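PDB 3WQB: aeromonas extracellular serine protease from Aeromonas sobria, which cleaves peptide bonds after paired basic residues, Lys-Lys or Lys-Arg, as a calcium-binding, furin-like secreted serine protease that probably acts as a virulence factor. Local coordinates for residues Val479-His483 with Gln484-Asp488; Ile502-Ser505 with Pro506-Leu510; Ile443-Gly447 with Ser448-Ile452; Ser194-Asp197 with Arg198-Glu201; Met533-Asn536 with Lys537-Gly540. The protein carries 1 engineered substitution. All blocks are in the same frame, centred on the assembly; numbering follows the deposited sequence.

In the fold
Along the chain the order is contact 4, 3, 1, 2, 5. Contact 4 lies on helix 191-205 of the subtilisin domain, and the other four belong to the C-terminal P-domain. Contacts 1, 3 and 5 reach one antiparallel sheet, in which strands 471-482 and 527-535 are neighbours. Contacts 1 and 2, with centres 11 Å apart, touch through Pro487 and Phe507; contact 1 also meets contact 3 through Leu481 and Ile452 and contact 5 through Val479 and Met533, the centres being about 14 Å and 23 Å apart. Contact 5 packs on contact 2. Contact 4 touches none, yet its Asp197 forms a salt bridge with Arg532, just before contact 5, tying the catalytic domain to the P-domain.

Contact 1. Residues Val479-His483 with Gln484-Asp488; sequences VSLDH and QRLPD. With CA (calcium ion), chain D.
With CG of His483 anti to its backbone N (chi1 -168°), ND1 is turned to the backbone two residues on. Arg485 N donates to His483 ND1 at 3.0 Å, the N-H...N angle being 155° and the donor 26° out of the ring plane. Because ND1 accepts here while His483 NE2 is hydrogen-bonded to Asp553, both ring nitrogens are engaged and the ring's rotation is fixed. His483 CE1 lies 3.9 Å from Asp488 CB, which brings the imidazole alongside the calcium site.

Arg485 bends at chi3 and grips Asp488 side-on, both nitrogens converging on one oxygen: NE to OD2 is 2.9 Å and NH2 to OD2 is 3.2 Å. OD2 lies in the guanidinium plane and is met on its syn side, somewhat out of the carboxylate plane. Arg485 NH1 is hydrogen-bonded to Gly557 O, and Asp488 OD1 forms a salt bridge with Arg559. Asp488 OD2 also binds the calcium ion at 2.3 Å, so metal and arginine share it, and their positive charges would probably polarise the carboxylate. Asp454, Asp553, Ala555, Asn578 and Asn579 contribute further ligands. On the apolar side, Leu481 CD1 meets Leu486 CD2 at 4.0 Å, the two side chains crossing obliquely.

The segment runs from strand 471-482, paired with strands 527-535 and 583-595, into the 3-10 turn before strand 489-494; Leu481 packs on Leu489 and Leu528 of these neighbours.

Contact 2. Residues Ile502-Ser505 with Pro506-Leu510; sequences ILLS and PFNSL
Asn508 reaches back to Ser505 while forming an Asx turn in the P-domain loop between strand 500-502 and helix 512-520. Its CG sits between the backbone N and the carbonyl carbon (chi1 55°), the crowded position, and chi2 turns the amide so that its two ends serve different parts of the loop. ND2 donates to Ser505 O at 2.9 Å along a nearly straight path (166°), in the carbonyl plane and also in the plane of the amide. At the other end OD1 uses a lone pair to accept from Leu510 N at 3.0 Å, the bond that defines the turn. Both bonds lie close to the amide plane and fix the rotation of the amide.

Leu504 extends CG anti to its N (chi1 -175°); its side chain and that of Asn508 cross at about a right angle, with Leu504 CD1 3.7 Å from Asn508 ND2. Its other methyl, CD2, makes a looser contact of 4.4 Å with Leu510 CD1. Leu504 and the preceding Leu503 both face Ile491 of strand 489-494, a classic beta bulge. Ser505 OG is held by Asn243 of the subtilisin domain and by a water, which accepts from OG at 2.6 Å and donates to Pro506 O at 2.8 Å.

Contact 3. Residues Ile443-Gly447 with Ser448-Ile452; sequences INVTG and SAAAI
Val445 faces Ala450 across a tight connection in the P-domain, where the chain leaves strand 436-444, makes a 3-10 turn at Ser448-Ala450 and enters the short strand 451-452. Each CB is directed toward the other arm of the turn, and a single branch of the valine, CG1, carries the contact. Val445 sets this CG1 anti to its backbone N (chi1 177°), where it lies 3.7 Å from Ala450 CB and equally 3.7 Å from Ala450 CA, so the methyl rests against the CA-CB bond and not on the tip alone.

Next to this apolar pair a backbone bond closes the loop. Ala450 N donates to Gly447 O at 3.1 Å, but the donor stands 45° out of the carbonyl plane and so misses a lone pair. Gly447 itself has a positive phi of 70°, a conformation that favours glycine.

The turn lies at the surface, yet both arms pair with strand 583-595: Val445 bonds through its backbone to Ile586, and Ala450 to Leu585. The side chain of Val445 also packs on Leu585 and on Ser462 of strand 460-466, the latter belonging to a second antiparallel sheet of the chain. Ala450 CB touches the turn's carbonyl as well, lying 3.2 Å from Gly447 O.

Contact 4. Residues Ser194-Asp197 with Arg198-Glu201; sequences SQLD and RLFE
Arg198 N bonds to Ser194 O at 2.9 Å, the first of four consecutive i to i+4 hydrogen bonds that define this part of an alpha-helix. Phe200 N to Leu196 O, at 2.8 Å, is the shortest, with an N-H...O angle of 162°. Leu199 N to Gln195 O, at 3.1 Å, and Glu201 N to Asp197 O, at 2.9 Å, complete the set.

The Arg198 side chain stays extended from CG to NE and runs back over the preceding turn, where Ser194 OG lies over one face of its guanidinium, 3.1 Å from Arg198 NE. The angle is poor for a hydrogen bond, so this is contact across a face. The terminal nitrogens have partners elsewhere: NH2 makes a salt bridge to an acidic side chain on the chain of another protein, and NH1 bonds to the backbone of that chain. Apolar packing joins Leu196 to the residues three and four on. Leu196 CB meets Phe200 CE1 at 4.3 Å, and Leu196 CD2 approaches Leu199 CD2 at 4.3 Å.

Helix 191-205 is the connecting helix of a beta-alpha-beta unit between parallel strands 173-179 and 211-215 of the subtilisin-like domain. Leu196 and Phe200 pack against helix 155-164, while the Phe200 ring stacks with Tyr212 of strand 211-215. Asp197 OD1 bonds to Asn252 ND2, and across the domain boundary Asp197 OD2 forms a salt bridge with Arg532 of strand 527-535.

Contact 5. Residues Met533-Asn536 with Lys537-Gly540; sequences MLSN and KFYG
Ser535 turns its side chain toward the residues that follow it. Its CB lies 4.0 Å from CE2 of the Phe538 ring. Beyond CB, OG is set anti to the backbone N (chi1 175°), beside the carbonyl carbon, which brings it near Lys537 N. There it accepts from Lys537 N at 3.0 Å, with an N-H...O angle of 157°. Ser535 OG also packs at 3.3 Å against Lys537 CB. Toward the ring, Ser535 OG lies 3.6 Å from Phe538 CE2. Two hydrogen-bond partners, Lys537 N and OG of Ser501 in strand 500-502, thus engage the buried hydroxyl.

The serine's carbonyl is tied in through water: one molecule donates to Ser535 O at 2.8 Å and accepts from Phe538 N at 2.9 Å, spanning the bend. Tyr539 N closes it by bonding to Asn536 O at 3.3 Å. Lys537 directs its amine to Glu400 and Arg500 O, and Phe538 meets Trp547 edge-to-face.

Strand 527-535, paired with strand 471-482, thus ends in a type I beta turn from Asn536 to Tyr539, and the serine just before it forms an ST turn, its OG accepting from the backbone N two residues on.

Contact 1. Residues Val479-His483 with Gln484-Asp488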
loop_
_atom_site.group_PDB
_atom_site.type_symbol
_atom_site.label_atom_id
_atom_site.label_comp_id
_atom_site.label_asym_id
_atom_site.label_seq_id
_atom_site.Cartn_x
_atom_site.Cartn_y
_atom_site.Cartn_z
ATOM N N VAL A 479 10.408 6.586 14.743
ATOM C CA VAL A 479 10.840 6.041 16.044
ATOM C C VAL A 479 12.206 5.375 15.928
ATOM O O VAL A 479 12.486 4.656 14.958
ATOM C CB VAL A 479 9.808 5.033 16.644
ATOM C CG1 VAL A 479 10.308 4.477 17.986
ATOM C CG2 VAL A 479 8.463 5.693 16.842
ATOM N N SER A 480 13.047 5.641 16.924
ATOM C CA SER A 480 14.319 4.946 17.085
ATOM C C SER A 480 14.368 4.361 18.485
ATOM O O SER A 480 14.095 5.052 19.464
ATOM C CB SER A 480 15.496 5.897 16.858
ATOM O OG SER A 480 15.473 6.365 15.520
ATOM N N LEU A 481 14.685 3.070 18.564
ATOM C CA LEU A 481 14.777 2.368 19.838
ATOM C C LEU A 481 15.636 1.123 19.678
ATOM O O LEU A 481 15.825 0.624 18.566
ATOM C CB LEU A 481 13.379 2.021 20.390
ATOM C CG LEU A 481 12.441 1.119 19.583
ATOM C CD1 LEU A 481 12.791 -0.357 19.775
ATOM C CD2 LEU A 481 11.002 1.369 20.010
ATOM N N ASP A 482 16.146 0.629 20.802
ATOM C CA ASP A 482 16.788 -0.683 20.853
ATOM C C ASP A 482 15.901 -1.660 21.592
ATOM O O ASP A 482 15.361 -1.338 22.653
ATOM C CB ASP A 482 18.130 -0.607 21.578
ATOM C CG ASP A 482 19.190 0.150 20.796
ATOM O OD1 ASP A 482 19.067 0.288 19.559
ATOM O OD2 ASP A 482 20.167 0.589 21.433
ATOM N N HIS A 483 15.749 -2.852 21.025
ATOM C CA HIS A 483 15.011 -3.938 21.660
ATOM C C HIS A 483 15.320 -5.234 20.938
ATOM O O HIS A 483 15.329 -5.283 19.706
ATOM C CB HIS A 483 13.502 -3.674 21.630
ATOM C CG HIS A 483 12.711 -4.599 22.495
ATOM N ND1 HIS A 483 12.386 -5.881 22.112
ATOM C CD2 HIS A 483 12.162 -4.421 23.719
ATOM C CE1 HIS A 483 11.691 -6.463 23.074
ATOM N NE2 HIS A 483 11.535 -5.597 24.058
ATOM N N GLN A 484 15.575 -6.282 21.716
ATOM C CA GLN A 484 16.049 -7.555 21.179
ATOM C C GLN A 484 14.979 -8.456 20.542
ATOM O O GLN A 484 15.317 -9.424 19.869
ATOM C CB GLN A 484 16.796 -8.346 22.259
ATOM C CG GLN A 484 18.079 -7.712 22.761
ATOM C CD GLN A 484 18.568 -8.366 24.039
ATOM O OE1 GLN A 484 17.776 -8.727 24.916
ATOM N NE2 GLN A 484 19.882 -8.523 24.149
ATOM N N ARG A 485 13.705 -8.155 20.772
ATOM C CA ARG A 485 12.604 -8.898 20.146
ATOM C C ARG A 485 11.484 -7.950 19.718
ATOM O O ARG A 485 10.450 -7.816 20.376
ATOM C CB ARG A 485 12.098 -10.024 21.055
ATOM C CG ARG A 485 11.088 -10.929 20.369
ATOM C CD ARG A 485 10.840 -12.229 21.124
ATOM N NE ARG A 485 10.002 -12.028 22.300
ATOM C CZ ARG A 485 9.232 -12.964 22.846
ATOM N NH1 ARG A 485 9.201 -14.201 22.340
ATOM N NH2 ARG A 485 8.487 -12.657 23.905
ATOM N N LEU A 486 11.702 -7.305 18.577
ATOM C CA LEU A 486 10.841 -6.211 18.123
ATOM C C LEU A 486 9.333 -6.458 18.144
ATOM O O LEU A 486 8.588 -5.557 18.512
ATOM C CB LEU A 486 11.271 -5.688 16.743
ATOM C CG LEU A 486 12.568 -4.874 16.724
ATOM C CD1 LEU A 486 13.062 -4.713 15.300
ATOM C CD2 LEU A 486 12.394 -3.518 17.402
ATOM N N PRO A 487 8.872 -7.672 17.762
ATOM C CA PRO A 487 7.418 -7.867 17.754
ATOM C C PRO A 487 6.763 -7.859 19.138
ATOM O O PRO A 487 5.549 -7.864 19.216
ATOM C CB PRO A 487 7.241 -9.223 17.049
ATOM C CG PRO A 487 8.473 -9.344 16.210
ATOM C CD PRO A 487 9.558 -8.779 17.074
ATOM N N ASP A 488 7.551 -7.796 20.213
ATOM C CA ASP A 488 6.982 -7.594 21.545
ATOM C C ASP A 488 6.390 -6.203 21.731
ATOM O O ASP A 488 5.653 -5.974 22.684
ATOM C CB ASP A 488 8.038 -7.826 22.631
ATOM C CG ASP A 488 8.366 -9.294 22.833
ATOM O OD1 ASP A 488 7.738 -10.148 22.175
ATOM O OD2 ASP A 488 9.264 -9.580 23.659
HETATM CA CA CA D . 9.606 -9.195 25.940
#

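Contact 2. Residues Ile502-Ser505 with Pro506-Leu510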
loop_
_atom_site.group_PDB
_atom_site.type_symbol
_atom_site.label_atom_id
_atom_site.label_comp_id
_atom_site.label_asym_id
_atom_site.label_seq_id
_atom_site.Cartn_x
_atom_site.Cartn_y
_atom_site.Cartn_z
ATOM N N ILE A 502 -3.121 3.112 17.695
ATOM C CA ILE A 502 -2.046 2.132 17.700
ATOM C C ILE A 502 -1.313 2.198 16.357
ATOM O O ILE A 502 -1.868 1.863 15.310
ATOM C CB ILE A 502 -2.573 0.719 18.018
ATOM C CG1 ILE A 502 -3.093 0.687 19.462
ATOM C CG2 ILE A 502 -1.494 -0.335 17.770
ATOM C CD1 ILE A 502 -3.943 -0.524 19.812
ATOM N N LEU A 503 -0.072 2.671 16.403
ATOM C CA LEU A 503 0.754 2.847 15.198
ATOM C C LEU A 503 1.382 1.537 14.764
ATOM O O LEU A 503 1.499 1.255 13.571
ATOM C CB LEU A 503 1.871 3.860 15.442
ATOM C CG LEU A 503 1.450 5.247 15.907
ATOM C CD1 LEU A 503 2.686 6.097 16.103
ATOM C CD2 LEU A 503 0.499 5.891 14.910
ATOM N N LEU A 504 1.778 0.731 15.736
ATOM C CA LEU A 504 2.303 -0.590 15.456
ATOM C C LEU A 504 1.759 -1.571 16.479
ATOM O O LEU A 504 1.999 -1.448 17.677
ATOM C CB LEU A 504 3.837 -0.592 15.434
ATOM C CG LEU A 504 4.519 -1.907 15.021
ATOM C CD1 LEU A 504 4.083 -2.359 13.613
ATOM C CD2 LEU A 504 6.039 -1.780 15.125
ATOM N N SER A 505 0.980 -2.516 15.976
ATOM C CA SER A 505 0.441 -3.590 16.774
ATOM C C SER A 505 1.526 -4.649 16.981
ATOM O O SER A 505 2.376 -4.849 16.114
ATOM C CB SER A 505 -0.789 -4.166 16.071
ATOM O OG SER A 505 -0.515 -4.486 14.712
ATOM N N PRO A 506 1.513 -5.326 18.140
ATOM C CA PRO A 506 2.558 -6.310 18.423
ATOM C C PRO A 506 2.355 -7.628 17.669
ATOM O O PRO A 506 1.292 -7.860 17.071
ATOM C CB PRO A 506 2.441 -6.516 19.940
ATOM C CG PRO A 506 1.008 -6.216 20.243
ATOM C CD PRO A 506 0.601 -5.129 19.284
ATOM N N PHE A 507 3.377 -8.476 17.692
ATOM C CA PHE A 507 3.325 -9.823 17.091
ATOM C C PHE A 507 3.231 -9.728 15.577
ATOM O O PHE A 507 2.696 -10.599 14.891
ATOM C CB PHE A 507 2.212 -10.700 17.699
ATOM C CG PHE A 507 2.161 -10.647 19.206
ATOM C CD1 PHE A 507 3.334 -10.564 19.964
ATOM C CD2 PHE A 507 0.942 -10.675 19.869
ATOM C CE1 PHE A 507 3.279 -10.498 21.356
ATOM C CE2 PHE A 507 0.882 -10.609 21.260
ATOM C CZ PHE A 507 2.050 -10.527 22.002
ATOM N N ASN A 508 3.785 -8.635 15.073
ATOM C CA ASN A 508 3.936 -8.417 13.647
ATOM C C ASN A 508 5.101 -9.219 13.072
ATOM O O ASN A 508 5.705 -10.048 13.771
ATOM C CB ASN A 508 4.136 -6.931 13.401
ATOM C CG ASN A 508 5.289 -6.389 14.197
ATOM O OD1 ASN A 508 6.445 -6.730 13.941
ATOM N ND2 ASN A 508 4.981 -5.559 15.199
ATOM N N SER A 509 5.385 -8.997 11.795
ATOM C CA SER A 509 6.348 -9.803 11.057
ATOM C C SER A 509 7.808 -9.370 11.187
ATOM O O SER A 509 8.659 -9.884 10.462
ATOM C CB SER A 509 5.945 -9.882 9.579
ATOM O OG SER A 509 6.153 -8.637 8.932
ATOM N N LEU A 510 8.107 -8.444 12.100
ATOM C CA LEU A 510 9.501 -8.031 12.322
ATOM C C LEU A 510 10.300 -9.070 13.104
ATOM O O LEU A 510 10.904 -8.769 14.136
ATOM C CB LEU A 510 9.578 -6.654 12.997
ATOM C CG LEU A 510 8.994 -5.491 12.198
ATOM C CD1 LEU A 510 9.056 -4.213 13.013
ATOM C CD2 LEU A 510 9.728 -5.330 10.870
HETATM O O HOH W 1 0.373 -6.924 14.634
#

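Contact 3. Residues Ile443-Gly447 with Ser448-Ile452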
loop_
_atom_site.group_PDB
_atom_site.type_symbol
_atom_site.label_atom_id
_atom_site.label_comp_id
_atom_site.label_asym_id
_atom_site.label_seq_id
_atom_site.Cartn_x
_atom_site.Cartn_y
_atom_site.Cartn_z
ATOM N N ILE A 443 12.379 14.474 19.435
ATOM C CA ILE A 443 12.508 14.341 20.875
ATOM C C ILE A 443 13.530 13.247 21.152
ATOM O O ILE A 443 13.258 12.067 20.934
ATOM C CB ILE A 443 11.148 13.984 21.548
ATOM C CG1 ILE A 443 10.041 14.970 21.140
ATOM C CG2 ILE A 443 11.295 13.936 23.066
ATOM C CD1 ILE A 443 9.256 14.560 19.906
ATOM N N ASN A 444 14.713 13.644 21.615
ATOM C CA ASN A 444 15.709 12.688 22.072
ATOM C C ASN A 444 15.412 12.312 23.518
ATOM O O ASN A 444 15.191 13.186 24.358
ATOM C CB ASN A 444 17.125 13.264 21.956
ATOM C CG ASN A 444 17.539 13.523 20.518
ATOM O OD1 ASN A 444 17.473 12.636 19.668
ATOM N ND2 ASN A 444 17.981 14.738 20.246
ATOM N N VAL A 445 15.408 11.014 23.800
ATOM C CA VAL A 445 14.991 10.505 25.101
ATOM C C VAL A 445 16.232 10.043 25.853
ATOM O O VAL A 445 17.105 9.391 25.279
ATOM C CB VAL A 445 13.952 9.365 24.943
ATOM C CG1 VAL A 445 13.569 8.767 26.290
ATOM C CG2 VAL A 445 12.706 9.886 24.236
ATOM N N THR A 446 16.309 10.406 27.130
ATOM C CA THR A 446 17.493 10.143 27.947
ATOM C C THR A 446 17.124 9.650 29.344
ATOM O O THR A 446 15.994 9.830 29.812
ATOM C CB THR A 446 18.376 11.411 28.100
ATOM O OG1 THR A 446 17.615 12.457 28.712
ATOM C CG2 THR A 446 18.914 11.893 26.749
ATOM N N GLY A 447 18.091 9.026 30.007
ATOM C CA GLY A 447 17.931 8.613 31.394
ATOM C C GLY A 447 16.955 7.475 31.627
ATOM O O GLY A 447 16.625 6.720 30.707
ATOM N N SER A 448 16.477 7.377 32.864
ATOM C CA SER A 448 15.645 6.257 33.314
ATOM C C SER A 448 14.311 6.120 32.580
ATOM O O SER A 448 13.792 5.018 32.449
ATOM C CB SER A 448 15.395 6.353 34.824
ATOM O OG SER A 448 14.711 7.553 35.138
ATOM N N ALA A 449 13.768 7.240 32.106
ATOM C CA ALA A 449 12.480 7.244 31.400
ATOM C C ALA A 449 12.584 6.589 30.020
ATOM O O ALA A 449 11.560 6.286 29.396
ATOM C CB ALA A 449 11.939 8.667 31.286
ATOM N N ALA A 450 13.813 6.358 29.560
ATOM C CA ALA A 450 14.061 5.715 28.265
ATOM C C ALA A 450 13.830 4.204 28.279
ATOM O O ALA A 450 13.579 3.598 27.238
ATOM C CB ALA A 450 15.477 6.023 27.779
ATOM N N ALA A 451 13.917 3.593 29.456
ATOM C CA ALA A 451 13.846 2.144 29.579
ATOM C C ALA A 451 12.522 1.559 29.095
ATOM O O ALA A 451 11.448 2.085 29.403
ATOM C CB ALA A 451 14.113 1.727 31.025
ATOM N N ILE A 452 12.617 0.473 28.333
ATOM C CA ILE A 452 11.446 -0.318 27.968
ATOM C C ILE A 452 11.611 -1.677 28.652
ATOM O O ILE A 452 12.286 -2.573 28.134
ATOM C CB ILE A 452 11.292 -0.502 26.426
ATOM C CG1 ILE A 452 11.322 0.848 25.692
ATOM C CG2 ILE A 452 10.004 -1.272 26.112
ATOM C CD1 ILE A 452 11.573 0.741 24.189
#

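Contact 4. Residues Ser194-Asp197 with Arg198-Glu201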
loop_
_atom_site.group_PDB
_atom_site.type_symbol
_atom_site.label_atom_id
_atom_site.label_comp_id
_atom_site.label_asym_id
_atom_site.label_seq_id
_atom_site.Cartn_x
_atom_site.Cartn_y
_atom_site.Cartn_z
ATOM N N SER A 194 13.161 9.074 -0.682
ATOM C CA SER A 194 13.028 10.529 -0.647
ATOM C C SER A 194 12.690 11.079 -2.032
ATOM O O SER A 194 11.809 11.924 -2.172
ATOM C CB SER A 194 14.308 11.179 -0.109
ATOM O OG SER A 194 14.212 12.590 -0.109
ATOM N N GLN A 195 13.362 10.562 -3.056
ATOM C CA GLN A 195 13.140 11.019 -4.421
ATOM C C GLN A 195 11.706 10.740 -4.862
ATOM O O GLN A 195 11.056 11.601 -5.466
ATOM C CB GLN A 195 14.137 10.374 -5.378
ATOM C CG GLN A 195 14.029 10.875 -6.809
ATOM C CD GLN A 195 15.101 10.310 -7.703
ATOM O OE1 GLN A 195 15.235 9.097 -7.826
ATOM N NE2 GLN A 195 15.866 11.186 -8.354
ATOM N N LEU A 196 11.200 9.546 -4.562
ATOM C CA LEU A 196 9.823 9.228 -4.934
ATOM C C LEU A 196 8.809 10.016 -4.092
ATOM O O LEU A 196 7.805 10.492 -4.617
ATOM C CB LEU A 196 9.566 7.717 -4.888
ATOM C CG LEU A 196 10.280 6.953 -6.005
ATOM C CD1 LEU A 196 10.241 5.456 -5.754
ATOM C CD2 LEU A 196 9.689 7.274 -7.377
ATOM N N ASP A 197 9.084 10.187 -2.798
ATOM C CA ASP A 197 8.194 10.995 -1.965
ATOM C C ASP A 197 8.090 12.423 -2.488
ATOM O O ASP A 197 6.996 12.985 -2.524
ATOM C CB ASP A 197 8.649 11.009 -0.508
ATOM C CG ASP A 197 8.309 9.723 0.236
ATOM O OD1 ASP A 197 7.718 8.788 -0.357
ATOM O OD2 ASP A 197 8.636 9.654 1.440
ATOM N N ARG A 198 9.215 12.988 -2.923
ATOM C CA ARG A 198 9.214 14.353 -3.451
ATOM C C ARG A 198 8.413 14.426 -4.746
ATOM O O ARG A 198 7.669 15.390 -4.976
ATOM C CB ARG A 198 10.646 14.850 -3.650
ATOM C CG ARG A 198 11.367 15.128 -2.341
ATOM C CD ARG A 198 12.851 15.320 -2.546
ATOM N NE ARG A 198 13.559 15.409 -1.273
ATOM C CZ ARG A 198 14.863 15.642 -1.160
ATOM N NH1 ARG A 198 15.610 15.811 -2.243
ATOM N NH2 ARG A 198 15.418 15.701 0.042
ATOM N N LEU A 199 8.561 13.407 -5.591
ATOM C CA LEU A 199 7.781 13.342 -6.820
ATOM C C LEU A 199 6.284 13.255 -6.510
ATOM O O LEU A 199 5.467 13.949 -7.123
ATOM C CB LEU A 199 8.209 12.139 -7.664
ATOM C CG LEU A 199 7.391 11.859 -8.923
ATOM C CD1 LEU A 199 7.496 13.013 -9.918
ATOM C CD2 LEU A 199 7.809 10.536 -9.552
ATOM N N PHE A 200 5.926 12.377 -5.576
ATOM C CA PHE A 200 4.519 12.180 -5.243
ATOM C C PHE A 200 3.935 13.474 -4.679
ATOM O O PHE A 200 2.777 13.798 -4.947
ATOM C CB PHE A 200 4.329 11.057 -4.216
ATOM C CG PHE A 200 4.490 9.634 -4.740
ATOM C CD1 PHE A 200 5.348 9.294 -5.795
ATOM C CD2 PHE A 200 3.810 8.610 -4.091
ATOM C CE1 PHE A 200 5.472 7.953 -6.192
ATOM C CE2 PHE A 200 3.945 7.284 -4.474
ATOM C CZ PHE A 200 4.788 6.945 -5.511
ATOM N N GLU A 201 4.722 14.197 -3.878
ATOM C CA GLU A 201 4.270 15.477 -3.327
ATOM C C GLU A 201 3.973 16.462 -4.451
ATOM O O GLU A 201 2.912 17.093 -4.469
ATOM C CB GLU A 201 5.313 16.047 -2.364
ATOM C CG GLU A 201 4.956 17.448 -1.868
ATOM C CD GLU A 201 5.854 17.966 -0.764
ATOM O OE1 GLU A 201 6.778 17.251 -0.322
ATOM O OE2 GLU A 201 5.632 19.118 -0.343
#

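Contact 5. Residues Met533-Asn536 with Lys537-Gly540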
loop_
_atom_site.group_PDB
_atom_site.type_symbol
_atom_site.label_atom_id
_atom_site.label_comp_id
_atom_site.label_asym_id
_atom_site.label_seq_id
_atom_site.Cartn_x
_atom_site.Cartn_y
_atom_site.Cartn_z
ATOM N N MET A 533 5.870 5.707 10.684
ATOM C CA MET A 533 4.492 5.233 10.755
ATOM C C MET A 533 3.559 6.419 10.544
ATOM O O MET A 533 3.922 7.566 10.839
ATOM C CB MET A 533 4.214 4.578 12.107
ATOM C CG MET A 533 5.021 3.315 12.349
ATOM S SD MET A 533 5.310 2.949 14.096
ATOM C CE MET A 533 6.582 4.141 14.468
ATOM N N LEU A 534 2.368 6.154 10.016
ATOM C CA LEU A 534 1.369 7.200 9.825
ATOM C C LEU A 534 0.059 6.794 10.494
ATOM O O LEU A 534 -0.281 5.610 10.536
ATOM C CB LEU A 534 1.170 7.477 8.330
ATOM C CG LEU A 534 0.127 8.544 7.979
ATOM C CD1 LEU A 534 0.574 9.375 6.803
ATOM C CD2 LEU A 534 -1.259 7.949 7.706
ATOM N N SER A 535 -0.662 7.774 11.030
ATOM C CA SER A 535 -2.023 7.534 11.487
ATOM C C SER A 535 -3.010 8.507 10.872
ATOM O O SER A 535 -2.755 9.720 10.789
ATOM C CB SER A 535 -2.130 7.607 13.004
ATOM O OG SER A 535 -3.485 7.474 13.387
ATOM N N ASN A 536 -4.156 7.960 10.470
ATOM C CA ASN A 536 -5.292 8.734 9.990
ATOM C C ASN A 536 -6.339 8.995 11.075
ATOM O O ASN A 536 -7.333 9.696 10.836
ATOM C CB ASN A 536 -5.942 8.015 8.811
ATOM C CG ASN A 536 -5.066 8.011 7.581
ATOM O OD1 ASN A 536 -4.515 9.051 7.208
ATOM N ND2 ASN A 536 -4.952 6.853 6.923
ATOM N N LYS A 537 -6.137 8.402 12.254
ATOM C CA LYS A 537 -7.142 8.427 13.318
ATOM C C LYS A 537 -7.562 9.817 13.780
ATOM O O LYS A 537 -8.675 9.990 14.292
ATOM C CB LYS A 537 -6.636 7.599 14.502
ATOM C CG LYS A 537 -7.479 7.656 15.762
ATOM C CD LYS A 537 -8.853 7.013 15.567
ATOM C CE LYS A 537 -9.670 7.052 16.851
ATOM N NZ LYS A 537 -9.095 6.199 17.926
ATOM N N PHE A 538 -6.676 10.793 13.604
ATOM C CA PHE A 538 -6.862 12.118 14.196
ATOM C C PHE A 538 -7.469 13.137 13.233
ATOM O O PHE A 538 -7.523 14.327 13.522
ATOM C CB PHE A 538 -5.532 12.617 14.766
ATOM C CG PHE A 538 -4.860 11.619 15.653
ATOM C CD1 PHE A 538 -5.327 11.388 16.936
ATOM C CD2 PHE A 538 -3.754 10.897 15.201
ATOM C CE1 PHE A 538 -4.710 10.451 17.761
ATOM C CE2 PHE A 538 -3.127 9.954 16.023
ATOM C CZ PHE A 538 -3.608 9.741 17.305
ATOM N N TYR A 539 -7.947 12.656 12.089
ATOM C CA TYR A 539 -8.485 13.518 11.048
ATOM C C TYR A 539 -9.549 14.462 11.588
ATOM O O TYR A 539 -10.576 14.029 12.122
ATOM C CB TYR A 539 -9.070 12.647 9.935
ATOM C CG TYR A 539 -9.382 13.388 8.660
ATOM C CD1 TYR A 539 -8.457 13.429 7.621
ATOM C CD2 TYR A 539 -10.602 14.059 8.490
ATOM C CE1 TYR A 539 -8.737 14.110 6.443
ATOM C CE2 TYR A 539 -10.889 14.746 7.306
ATOM C CZ TYR A 539 -9.955 14.758 6.288
ATOM O OH TYR A 539 -10.219 15.429 5.118
ATOM N N GLY A 540 -9.303 15.762 11.418
ATOM C CA GLY A 540 -10.261 16.780 11.821
ATOM C C GLY A 540 -10.011 17.396 13.188
ATOM O O GLY A 540 -10.580 18.433 13.507
HETATM O O HOH W 2 -4.625 11.651 11.667
#